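Local coordinates for aminoacyltransferase FemA (Staphylococcus aureus, PDB 1LRZ), which adds glycines 2 and 3 of the pentaglycine interpeptide bridge to the peptidoglycan precursor, taking them from glycyl-tRNA, at residues A[5-8]-A[9-12]; A[22-26]-A[27-31]; A[45-48]-A[49-53]. All blocks are in the same frame, centred on the assembly; numbering follows the deposited sequence.

Contact 1: residues A[5-8]-A[9-12]; sequences NLTA and KEFG
Thr-7 and Glu-10 exchange hydrogen bonds at the start of helix 8-16, the reciprocal pattern of a capping box. In one direction the backbone N of Thr-7 donates to Glu-10 OE1 at 3.0 Å, and an N-H...O angle of 167° makes this bond nearly straight. The donor meets the oxygen on its anti side and stands 32° out of the carboxylate plane. In the other direction Glu-10 N donates to Thr-7 OG1 at 3.1 Å; the position of that hydroxyl is less certain than the rest, since it lies too near the Glu-10 chain in the model. The glutamate reaches back because its CG is anti to the carbonyl carbon (chi1 -54°) and the chain beyond is extended, so that it crosses the threonine side chain at about a right angle. OE1 has a second donor: a water that gives one proton to it at 2.7 Å and another to Asn-5 O at 2.8 Å, tying the end of strand 2-5 to the cap. OE2 is taken by Lys-46 in a salt bridge, which accounts for both carboxylate oxygens. Ordinary helical bonds follow, from Phe-11 N to Thr-7 O at 3.0 Å and from Gly-12 N to Ala-8 O at 2.9 Å. Beside this polar network, Leu-6 CB lies 3.7 Å from Glu-10 OE1, while Leu-6 CD1 sits near the plane of the Phe-11 ring, at its edge, 4.3 Å from CD1 of that ring. Both residues are buried: Leu-6 packs on Val-52 and Ala-55 of strand 52-63 and shares backbone hydrogen bonding with Leu-42, whereas Phe-11 lies against Leu-42 of strand 39-46 and Ala-55 and Leu-57 of strand 52-63, so the first turn of helix 8-16 is seated on these two neighbouring strands.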
ATOM      1  N   ASN A   5      10.022  14.801  25.269  1.00 22.91           N
ATOM      2  CA  ASN A   5       8.704  14.494  24.740  1.00 24.03           C
ATOM      3  C   ASN A   5       8.448  15.565  23.686  1.00 24.72           C
ATOM      4  O   ASN A   5       8.970  16.671  23.792  1.00 23.74           O
ATOM      5  CB  ASN A   5       7.650  14.569  25.845  1.00 24.17           C
ATOM      6  CG  ASN A   5       7.610  13.312  26.686  1.00 28.10           C
ATOM      7  OD1 ASN A   5       7.063  12.284  26.270  1.00 29.34           O
ATOM      8  ND2 ASN A   5       8.207  13.375  27.863  1.00 26.78           N
ATOM      9  N   LEU A   6       7.656  15.240  22.673  1.00 23.09           N
ATOM     10  CA  LEU A   6       7.357  16.185  21.607  1.00 22.01           C
ATOM     11  C   LEU A   6       5.865  16.466  21.568  1.00 22.91           C
ATOM     12  O   LEU A   6       5.055  15.623  21.967  1.00 22.73           O
ATOM     13  CB  LEU A   6       7.776  15.604  20.246  1.00 20.74           C
ATOM     14  CG  LEU A   6       9.212  15.130  19.994  1.00 20.55           C
ATOM     15  CD1 LEU A   6       9.292  14.560  18.584  1.00 17.47           C
ATOM     16  CD2 LEU A   6      10.207  16.299  20.158  1.00 17.39           C
ATOM     17  N   THR A   7       5.497  17.648  21.084  1.00 21.23           N
ATOM     18  CA  THR A   7       4.085  17.989  20.942  1.00 23.76           C
ATOM     19  C   THR A   7       3.660  17.306  19.648  1.00 21.59           C
ATOM     20  O   THR A   7       4.505  16.966  18.822  1.00 21.99           O
ATOM     21  CB  THR A   7       3.884  19.493  20.775  1.00 26.17           C
ATOM     22  OG1 THR A   7       4.455  19.907  19.528  1.00 20.56           O
ATOM     23  CG2 THR A   7       4.566  20.250  21.935  1.00 25.74           C
ATOM     24  N   ALA A   8       2.362  17.109  19.461  1.00 22.26           N
ATOM     25  CA  ALA A   8       1.867  16.460  18.256  1.00 23.14           C
ATOM     26  C   ALA A   8       2.280  17.237  17.007  1.00 25.60           C
ATOM     27  O   ALA A   8       2.615  16.647  15.973  1.00 25.35           O
ATOM     28  CB  ALA A   8       0.338  16.330  18.323  1.00 20.81           C
ATOM     29  N   LYS A   9       2.253  18.562  17.103  1.00 25.56           N
ATOM     30  CA  LYS A   9       2.613  19.412  15.977  1.00 27.48           C
ATOM     31  C   LYS A   9       4.075  19.203  15.580  1.00 26.98           C
ATOM     32  O   LYS A   9       4.389  19.009  14.408  1.00 28.68           O
ATOM     33  CB  LYS A   9       2.352  20.878  16.341  1.00 31.67           C
ATOM     34  CG  LYS A   9       2.680  21.868  15.239  1.00 37.43           C
ATOM     35  CD  LYS A   9       2.541  23.305  15.736  1.00 43.61           C
ATOM     36  CE  LYS A   9       3.119  24.307  14.749  1.00 47.41           C
ATOM     37  NZ  LYS A   9       3.105  25.685  15.322  1.00 49.27           N
ATOM     38  N   GLU A  10       4.968  19.229  16.561  1.00 24.14           N
ATOM     39  CA  GLU A  10       6.386  19.029  16.281  1.00 25.98           C
ATOM     40  C   GLU A  10       6.608  17.652  15.671  1.00 23.53           C
ATOM     41  O   GLU A  10       7.381  17.502  14.741  1.00 23.27           O
ATOM     42  CB  GLU A  10       7.222  19.103  17.563  1.00 28.27           C
ATOM     43  CG  GLU A  10       7.041  20.355  18.382  1.00 34.18           C
ATOM     44  CD  GLU A  10       7.889  20.323  19.635  1.00 34.13           C
ATOM     45  OE1 GLU A  10       7.869  19.291  20.335  1.00 29.49           O
ATOM     46  OE2 GLU A  10       8.574  21.324  19.917  1.00 33.52           O
ATOM     47  N   PHE A  11       5.957  16.650  16.256  1.00 20.97           N
ATOM     48  CA  PHE A  11       6.074  15.271  15.817  1.00 21.61           C
ATOM     49  C   PHE A  11       5.673  15.126  14.355  1.00 19.60           C
ATOM     50  O   PHE A  11       6.443  14.625  13.544  1.00 19.78           O
ATOM     51  CB  PHE A  11       5.173  14.373  16.658  1.00 20.82           C
ATOM     52  CG  PHE A  11       5.251  12.926  16.276  1.00 20.00           C
ATOM     53  CD1 PHE A  11       6.393  12.181  16.562  1.00 17.52           C
ATOM     54  CD2 PHE A  11       4.181  12.304  15.641  1.00 16.21           C
ATOM     55  CE1 PHE A  11       6.467  10.829  16.225  1.00 17.45           C
ATOM     56  CE2 PHE A  11       4.241  10.950  15.296  1.00 16.80           C
ATOM     57  CZ  PHE A  11       5.384  10.210  15.589  1.00 17.02           C
ATOM     58  N   GLY A  12       4.464  15.573  14.036  1.00 20.15           N
ATOM     59  CA  GLY A  12       3.960  15.484  12.674  1.00 21.52           C
ATOM     60  C   GLY A  12       4.809  16.202  11.635  1.00 22.10           C
ATOM     61  O   GLY A  12       5.047  15.671  10.534  1.00 19.75           O
TER
HETATM   62  O   HOH W   1       8.608  19.336  22.956  1.00 37.11           O

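Contact 2: residues A[22-26]-A[27-31]; sequences HFTQT and VGHYE
Thr-26 carries OG1 between its backbone N and carbonyl carbon (chi1 60°), and His-29 swings CG anti to its own N (chi1 -166°), which sends the imidazole back along Thr-24. From its position Thr-26 OG1 works in both directions. It accepts from His-29 N at 3.1 Å in a somewhat bent bond, and it donates to Phe-23 O at 2.9 Å, tilted from that carbonyl plane. The Thr-24 and His-29 side chains lie side by side and point the same way. Thr-24 CG2 sits over one face of the imidazole, 3.8 Å from the ring centroid and 17° off the normal, a CH-pi contact offset toward the NE2 rim. The hydroxyl of Thr-24 is engaged separately: His-22 ND1 donates to Thr-24 OG1 at 2.7 Å with the oxygen in the imidazole plane, and Asn-73 O is a further partner of that hydroxyl. The hydroxyl of Tyr-364 hydrogen-bonds with His-22 NE2, while Tyr-110 meets the ring edge-to-face. Tyr-30 N to Thr-26 O is the first bond of helix 27-35. A type I turn from His-22 to Gln-25 thus runs into a threonine N-cap whose hydroxyl accepts from the N of the third residue on, as is characteristic of helix starts.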
ATOM      1  N   HIS A  22       7.100   5.755   8.626  1.00 18.96           N
ATOM      2  CA  HIS A  22       5.930   4.894   8.385  1.00 17.93           C
ATOM      3  C   HIS A  22       4.613   5.619   8.657  1.00 17.71           C
ATOM      4  O   HIS A  22       4.589   6.594   9.416  1.00 16.12           O
ATOM      5  CB  HIS A  22       6.039   3.656   9.281  1.00 18.05           C
ATOM      6  CG  HIS A  22       5.221   2.490   8.821  1.00 19.77           C
ATOM      7  ND1 HIS A  22       4.288   1.876   9.628  1.00 16.00           N
ATOM      8  CD2 HIS A  22       5.260   1.770   7.672  1.00 20.92           C
ATOM      9  CE1 HIS A  22       3.791   0.823   9.001  1.00 18.28           C
ATOM     10  NE2 HIS A  22       4.364   0.735   7.813  1.00 20.52           N
ATOM     11  N   PHE A  23       3.516   5.131   8.070  1.00 14.13           N
ATOM     12  CA  PHE A  23       2.221   5.777   8.262  1.00 15.73           C
ATOM     13  C   PHE A  23       1.763   5.687   9.719  1.00 18.29           C
ATOM     14  O   PHE A  23       0.841   6.392  10.114  1.00 15.59           O
ATOM     15  CB  PHE A  23       1.140   5.200   7.321  1.00 16.73           C
ATOM     16  CG  PHE A  23       0.878   3.721   7.495  1.00 19.57           C
ATOM     17  CD1 PHE A  23       1.494   2.784   6.662  1.00 17.45           C
ATOM     18  CD2 PHE A  23       0.008   3.269   8.482  1.00 19.39           C
ATOM     19  CE1 PHE A  23       1.247   1.418   6.809  1.00 20.46           C
ATOM     20  CE2 PHE A  23      -0.248   1.898   8.639  1.00 21.05           C
ATOM     21  CZ  PHE A  23       0.374   0.974   7.801  1.00 19.28           C
ATOM     22  N   THR A  24       2.407   4.822  10.506  1.00 16.41           N
ATOM     23  CA  THR A  24       2.086   4.696  11.933  1.00 20.42           C
ATOM     24  C   THR A  24       2.827   5.771  12.756  1.00 18.84           C
ATOM     25  O   THR A  24       2.549   5.957  13.941  1.00 20.81           O
ATOM     26  CB  THR A  24       2.475   3.303  12.490  1.00 19.39           C
ATOM     27  OG1 THR A  24       3.782   2.958  12.014  1.00 21.02           O
ATOM     28  CG2 THR A  24       1.464   2.241  12.050  1.00 19.91           C
ATOM     29  N   GLN A  25       3.780   6.462  12.132  1.00 16.65           N
ATOM     30  CA  GLN A  25       4.532   7.526  12.813  1.00 15.89           C
ATOM     31  C   GLN A  25       3.917   8.861  12.388  1.00 16.99           C
ATOM     32  O   GLN A  25       4.601   9.738  11.852  1.00 17.76           O
ATOM     33  CB  GLN A  25       6.022   7.472  12.427  1.00 13.60           C
ATOM     34  CG  GLN A  25       6.762   6.250  13.010  1.00 13.86           C
ATOM     35  CD  GLN A  25       6.753   6.222  14.547  1.00 20.01           C
ATOM     36  OE1 GLN A  25       6.520   5.174  15.174  1.00 17.95           O
ATOM     37  NE2 GLN A  25       7.020   7.366  15.152  1.00 11.37           N
ATOM     38  N   THR A  26       2.617   9.003  12.641  1.00 18.45           N
ATOM     39  CA  THR A  26       1.870  10.207  12.258  1.00 20.20           C
ATOM     40  C   THR A  26       0.938  10.683  13.372  1.00 20.00           C
ATOM     41  O   THR A  26       0.633   9.949  14.314  1.00 18.72           O
ATOM     42  CB  THR A  26       0.969   9.930  11.030  1.00 20.37           C
ATOM     43  OG1 THR A  26       0.036   8.893  11.365  1.00 19.94           O
ATOM     44  CG2 THR A  26       1.796   9.483   9.831  1.00 20.16           C
ATOM     45  N   VAL A  27       0.464  11.914  13.235  1.00 19.20           N
ATOM     46  CA  VAL A  27      -0.448  12.481  14.216  1.00 20.48           C
ATOM     47  C   VAL A  27      -1.763  11.707  14.189  1.00 20.83           C
ATOM     48  O   VAL A  27      -2.359  11.435  15.239  1.00 21.74           O
ATOM     49  CB  VAL A  27      -0.694  13.965  13.914  1.00 22.66           C
ATOM     50  CG1 VAL A  27      -1.803  14.513  14.804  1.00 22.03           C
ATOM     51  CG2 VAL A  27       0.591  14.732  14.139  1.00 20.54           C
ATOM     52  N   GLY A  28      -2.205  11.336  12.989  1.00 19.00           N
ATOM     53  CA  GLY A  28      -3.437  10.577  12.870  1.00 18.98           C
ATOM     54  C   GLY A  28      -3.354   9.241  13.602  1.00 19.91           C
ATOM     55  O   GLY A  28      -4.325   8.808  14.225  1.00 21.30           O
ATOM     56  N   HIS A  29      -2.203   8.574  13.541  1.00 19.37           N
ATOM     57  CA  HIS A  29      -2.075   7.289  14.232  1.00 19.69           C
ATOM     58  C   HIS A  29      -2.022   7.536  15.741  1.00 19.43           C
ATOM     59  O   HIS A  29      -2.549   6.742  16.522  1.00 19.77           O
ATOM     60  CB  HIS A  29      -0.823   6.534  13.774  1.00 21.47           C
ATOM     61  CG  HIS A  29      -0.803   5.097  14.194  1.00 25.98           C
ATOM     62  ND1 HIS A  29       0.066   4.605  15.146  1.00 27.73           N
ATOM     63  CD2 HIS A  29      -1.547   4.042  13.787  1.00 22.43           C
ATOM     64  CE1 HIS A  29      -0.140   3.311  15.303  1.00 24.18           C
ATOM     65  NE2 HIS A  29      -1.115   2.945  14.490  1.00 25.55           N
ATOM     66  N   TYR A  30      -1.397   8.648  16.132  1.00 18.71           N
ATOM     67  CA  TYR A  30      -1.291   9.044  17.539  1.00 22.14           C
ATOM     68  C   TYR A  30      -2.692   9.214  18.119  1.00 23.03           C
ATOM     69  O   TYR A  30      -3.004   8.694  19.196  1.00 22.51           O
ATOM     70  CB  TYR A  30      -0.541  10.374  17.655  1.00 24.34           C
ATOM     71  CG  TYR A  30      -0.559  11.007  19.036  1.00 24.51           C
ATOM     72  CD1 TYR A  30       0.059  10.386  20.119  1.00 26.27           C
ATOM     73  CD2 TYR A  30      -1.149  12.257  19.242  1.00 28.71           C
ATOM     74  CE1 TYR A  30       0.099  10.988  21.379  1.00 27.89           C
ATOM     75  CE2 TYR A  30      -1.115  12.878  20.503  1.00 29.58           C
ATOM     76  CZ  TYR A  30      -0.487  12.235  21.564  1.00 30.55           C
ATOM     77  OH  TYR A  30      -0.433  12.839  22.804  1.00 30.88           O
ATOM     78  N   GLU A  31      -3.530   9.953  17.393  1.00 23.93           N
ATOM     79  CA  GLU A  31      -4.897  10.203  17.830  1.00 24.87           C
ATOM     80  C   GLU A  31      -5.717   8.919  17.822  1.00 24.20           C
ATOM     81  O   GLU A  31      -6.577   8.717  18.681  1.00 24.37           O
ATOM     82  CB  GLU A  31      -5.536  11.273  16.948  1.00 23.33           C
ATOM     83  CG  GLU A  31      -4.752  12.569  16.971  1.00 31.01           C
ATOM     84  CD  GLU A  31      -5.495  13.726  16.344  1.00 35.88           C
ATOM     85  OE1 GLU A  31      -6.430  13.471  15.559  1.00 41.88           O
ATOM     86  OE2 GLU A  31      -5.138  14.893  16.624  1.00 34.14           O
TER

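Contact 3: residues A[45-48]-A[49-53]; sequences IKNN and NNEVI
Asn-47 and Glu-51 meet at the end of the beta hairpin formed by strands 39-46 and 52-63, their amide and carboxylate planes 39° apart. Asn-47 ND2 donates to Glu-51 OE1 at 2.8 Å, almost within its own amide plane; it comes to the anti side of the carboxylate oxygen, tilted somewhat out of the carboxylate plane. The other end of the amide faces the turn backbone: with CG between the backbone N and the carbonyl carbon (chi1 63°), Asn-47 OD1 accepts from Glu-51 N at 2.9 Å, the donor lying above the carbonyl plane, and more weakly from Asn-49 N. These bonds brace a type I turn from Asn-47 to Asn-50. Beyond it, Lys-46 and Val-52 form an antiparallel non-hydrogen-bonded pair whose side chains leave by the same face; the extended lysine passes Val-52 CG2 with its CE at 4.2 Å and ends in a salt bridge to Glu-10. On the other face Ile-45 and Ile-53 cross obliquely, CG2 of Ile-45 meeting CG1 of Ile-53 at 3.7 Å, and both reach Leu-85 of helix 83-98. Their backbones are joined as well: Ile-53 N donates to Ile-45 O at 2.8 Å, with 171° at the hydrogen.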
ATOM      1  N   ILE A  45      14.333  13.765  19.870  1.00 21.76           N
ATOM      2  CA  ILE A  45      15.543  14.477  20.239  1.00 23.46           C
ATOM      3  C   ILE A  45      15.490  15.832  19.561  1.00 26.53           C
ATOM      4  O   ILE A  45      15.051  15.949  18.412  1.00 25.37           O
ATOM      5  CB  ILE A  45      16.823  13.747  19.748  1.00 23.61           C
ATOM      6  CG1 ILE A  45      16.949  12.380  20.418  1.00 23.04           C
ATOM      7  CG2 ILE A  45      18.060  14.597  20.044  1.00 22.58           C
ATOM      8  CD1 ILE A  45      18.024  11.509  19.816  1.00 21.71           C
ATOM      9  N   LYS A  46      15.912  16.859  20.285  1.00 28.52           N
ATOM     10  CA  LYS A  46      15.966  18.202  19.740  1.00 29.11           C
ATOM     11  C   LYS A  46      17.407  18.646  19.854  1.00 31.44           C
ATOM     12  O   LYS A  46      18.111  18.233  20.779  1.00 30.47           O
ATOM     13  CB  LYS A  46      15.086  19.151  20.535  1.00 31.50           C
ATOM     14  CG  LYS A  46      13.600  19.017  20.261  1.00 33.86           C
ATOM     15  CD  LYS A  46      12.859  20.111  20.992  1.00 33.22           C
ATOM     16  CE  LYS A  46      11.406  20.137  20.629  1.00 33.43           C
ATOM     17  NZ  LYS A  46      10.803  21.401  21.108  1.00 35.87           N
ATOM     18  N   ASN A  47      17.854  19.468  18.913  1.00 32.86           N
ATOM     19  CA  ASN A  47      19.224  19.969  18.954  1.00 38.69           C
ATOM     20  C   ASN A  47      19.249  21.322  19.675  1.00 41.00           C
ATOM     21  O   ASN A  47      18.268  21.713  20.316  1.00 40.50           O
ATOM     22  CB  ASN A  47      19.792  20.128  17.539  1.00 37.71           C
ATOM     23  CG  ASN A  47      19.031  21.146  16.711  1.00 36.49           C
ATOM     24  OD1 ASN A  47      18.293  21.975  17.244  1.00 35.21           O
ATOM     25  ND2 ASN A  47      19.220  21.098  15.399  1.00 36.67           N
ATOM     26  N   ASN A  48      20.369  22.029  19.554  1.00 45.36           N
ATOM     27  CA  ASN A  48      20.548  23.327  20.194  1.00 49.82           C
ATOM     28  C   ASN A  48      19.552  24.381  19.717  1.00 50.34           C
ATOM     29  O   ASN A  48      19.176  25.271  20.479  1.00 51.12           O
ATOM     30  CB  ASN A  48      21.973  23.840  19.954  1.00 52.93           C
ATOM     31  CG  ASN A  48      23.031  22.898  20.497  1.00 57.22           C
ATOM     32  OD1 ASN A  48      22.994  22.513  21.668  1.00 60.59           O
ATOM     33  ND2 ASN A  48      23.987  22.523  19.647  1.00 58.55           N
ATOM     34  N   ASN A  49      19.132  24.283  18.458  1.00 50.70           N
ATOM     35  CA  ASN A  49      18.186  25.242  17.892  1.00 51.01           C
ATOM     36  C   ASN A  49      16.743  24.845  18.126  1.00 49.81           C
ATOM     37  O   ASN A  49      15.843  25.334  17.445  1.00 49.78           O
ATOM     38  CB  ASN A  49      18.396  25.393  16.383  1.00 54.06           C
ATOM     39  CG  ASN A  49      19.801  25.803  16.029  1.00 58.87           C
ATOM     40  OD1 ASN A  49      20.347  26.742  16.605  1.00 61.16           O
ATOM     41  ND2 ASN A  49      20.399  25.103  15.065  1.00 60.59           N
ATOM     42  N   ASN A  50      16.518  23.954  19.083  1.00 47.37           N
ATOM     43  CA  ASN A  50      15.167  23.486  19.375  1.00 47.78           C
ATOM     44  C   ASN A  50      14.555  22.805  18.148  1.00 43.76           C
ATOM     45  O   ASN A  50      13.332  22.753  18.002  1.00 44.25           O
ATOM     46  CB  ASN A  50      14.280  24.654  19.827  1.00 52.40           C
ATOM     47  CG  ASN A  50      14.801  25.333  21.088  1.00 59.63           C
ATOM     48  OD1 ASN A  50      15.007  24.684  22.118  1.00 63.49           O
ATOM     49  ND2 ASN A  50      15.012  26.651  21.011  1.00 62.35           N
ATOM     50  N   GLU A  51      15.419  22.294  17.275  1.00 40.45           N
ATOM     51  CA  GLU A  51      14.973  21.590  16.078  1.00 38.37           C
ATOM     52  C   GLU A  51      14.846  20.084  16.338  1.00 32.68           C
ATOM     53  O   GLU A  51      15.765  19.477  16.888  1.00 31.03           O
ATOM     54  CB  GLU A  51      15.967  21.779  14.935  1.00 40.24           C
ATOM     55  CG  GLU A  51      16.120  23.192  14.429  1.00 45.55           C
ATOM     56  CD  GLU A  51      17.108  23.272  13.281  1.00 48.62           C
ATOM     57  OE1 GLU A  51      18.297  22.954  13.504  1.00 50.01           O
ATOM     58  OE2 GLU A  51      16.694  23.646  12.161  1.00 51.36           O
ATOM     59  N   VAL A  52      13.719  19.480  15.957  1.00 28.74           N
ATOM     60  CA  VAL A  52      13.567  18.036  16.144  1.00 23.48           C
ATOM     61  C   VAL A  52      14.474  17.306  15.147  1.00 21.66           C
ATOM     62  O   VAL A  52      14.433  17.588  13.943  1.00 22.41           O
ATOM     63  CB  VAL A  52      12.115  17.569  15.899  1.00 23.65           C
ATOM     64  CG1 VAL A  52      12.044  16.020  15.955  1.00 19.10           C
ATOM     65  CG2 VAL A  52      11.189  18.181  16.934  1.00 21.43           C
ATOM     66  N   ILE A  53      15.296  16.383  15.642  1.00 19.05           N
ATOM     67  CA  ILE A  53      16.171  15.609  14.771  1.00 19.76           C
ATOM     68  C   ILE A  53      15.940  14.092  14.915  1.00 20.57           C
ATOM     69  O   ILE A  53      16.705  13.289  14.385  1.00 23.23           O
ATOM     70  CB  ILE A  53      17.672  15.928  15.021  1.00 20.76           C
ATOM     71  CG1 ILE A  53      18.046  15.644  16.479  1.00 19.31           C
ATOM     72  CG2 ILE A  53      17.950  17.391  14.670  1.00 19.71           C
ATOM     73  CD1 ILE A  53      19.541  15.769  16.759  1.00 23.68           C
TER

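Contact 1 lies between the other two and touches both. Toward contact 3, with centres about 12 Å apart, the link is polar and apolar: Glu-10 OE2 meets Lys-46 NZ in a short salt bridge of 2.5 Å, and Leu-6 CD2 packs on Val-52 CG2 at 3.9 Å. Toward contact 2, centres about 11 Å apart, the touch is packing alone, as where Gly-12 CA meets Val-27 CG2 at 3.8 Å between consecutive helices. Contacts 2 and 3 do not touch; their nearest atoms are about 10 Å apart. The centre of contact 2 lies closest to the centre of the chain, about 15 Å from it, and that of contact 3 farthest, about 32 Å.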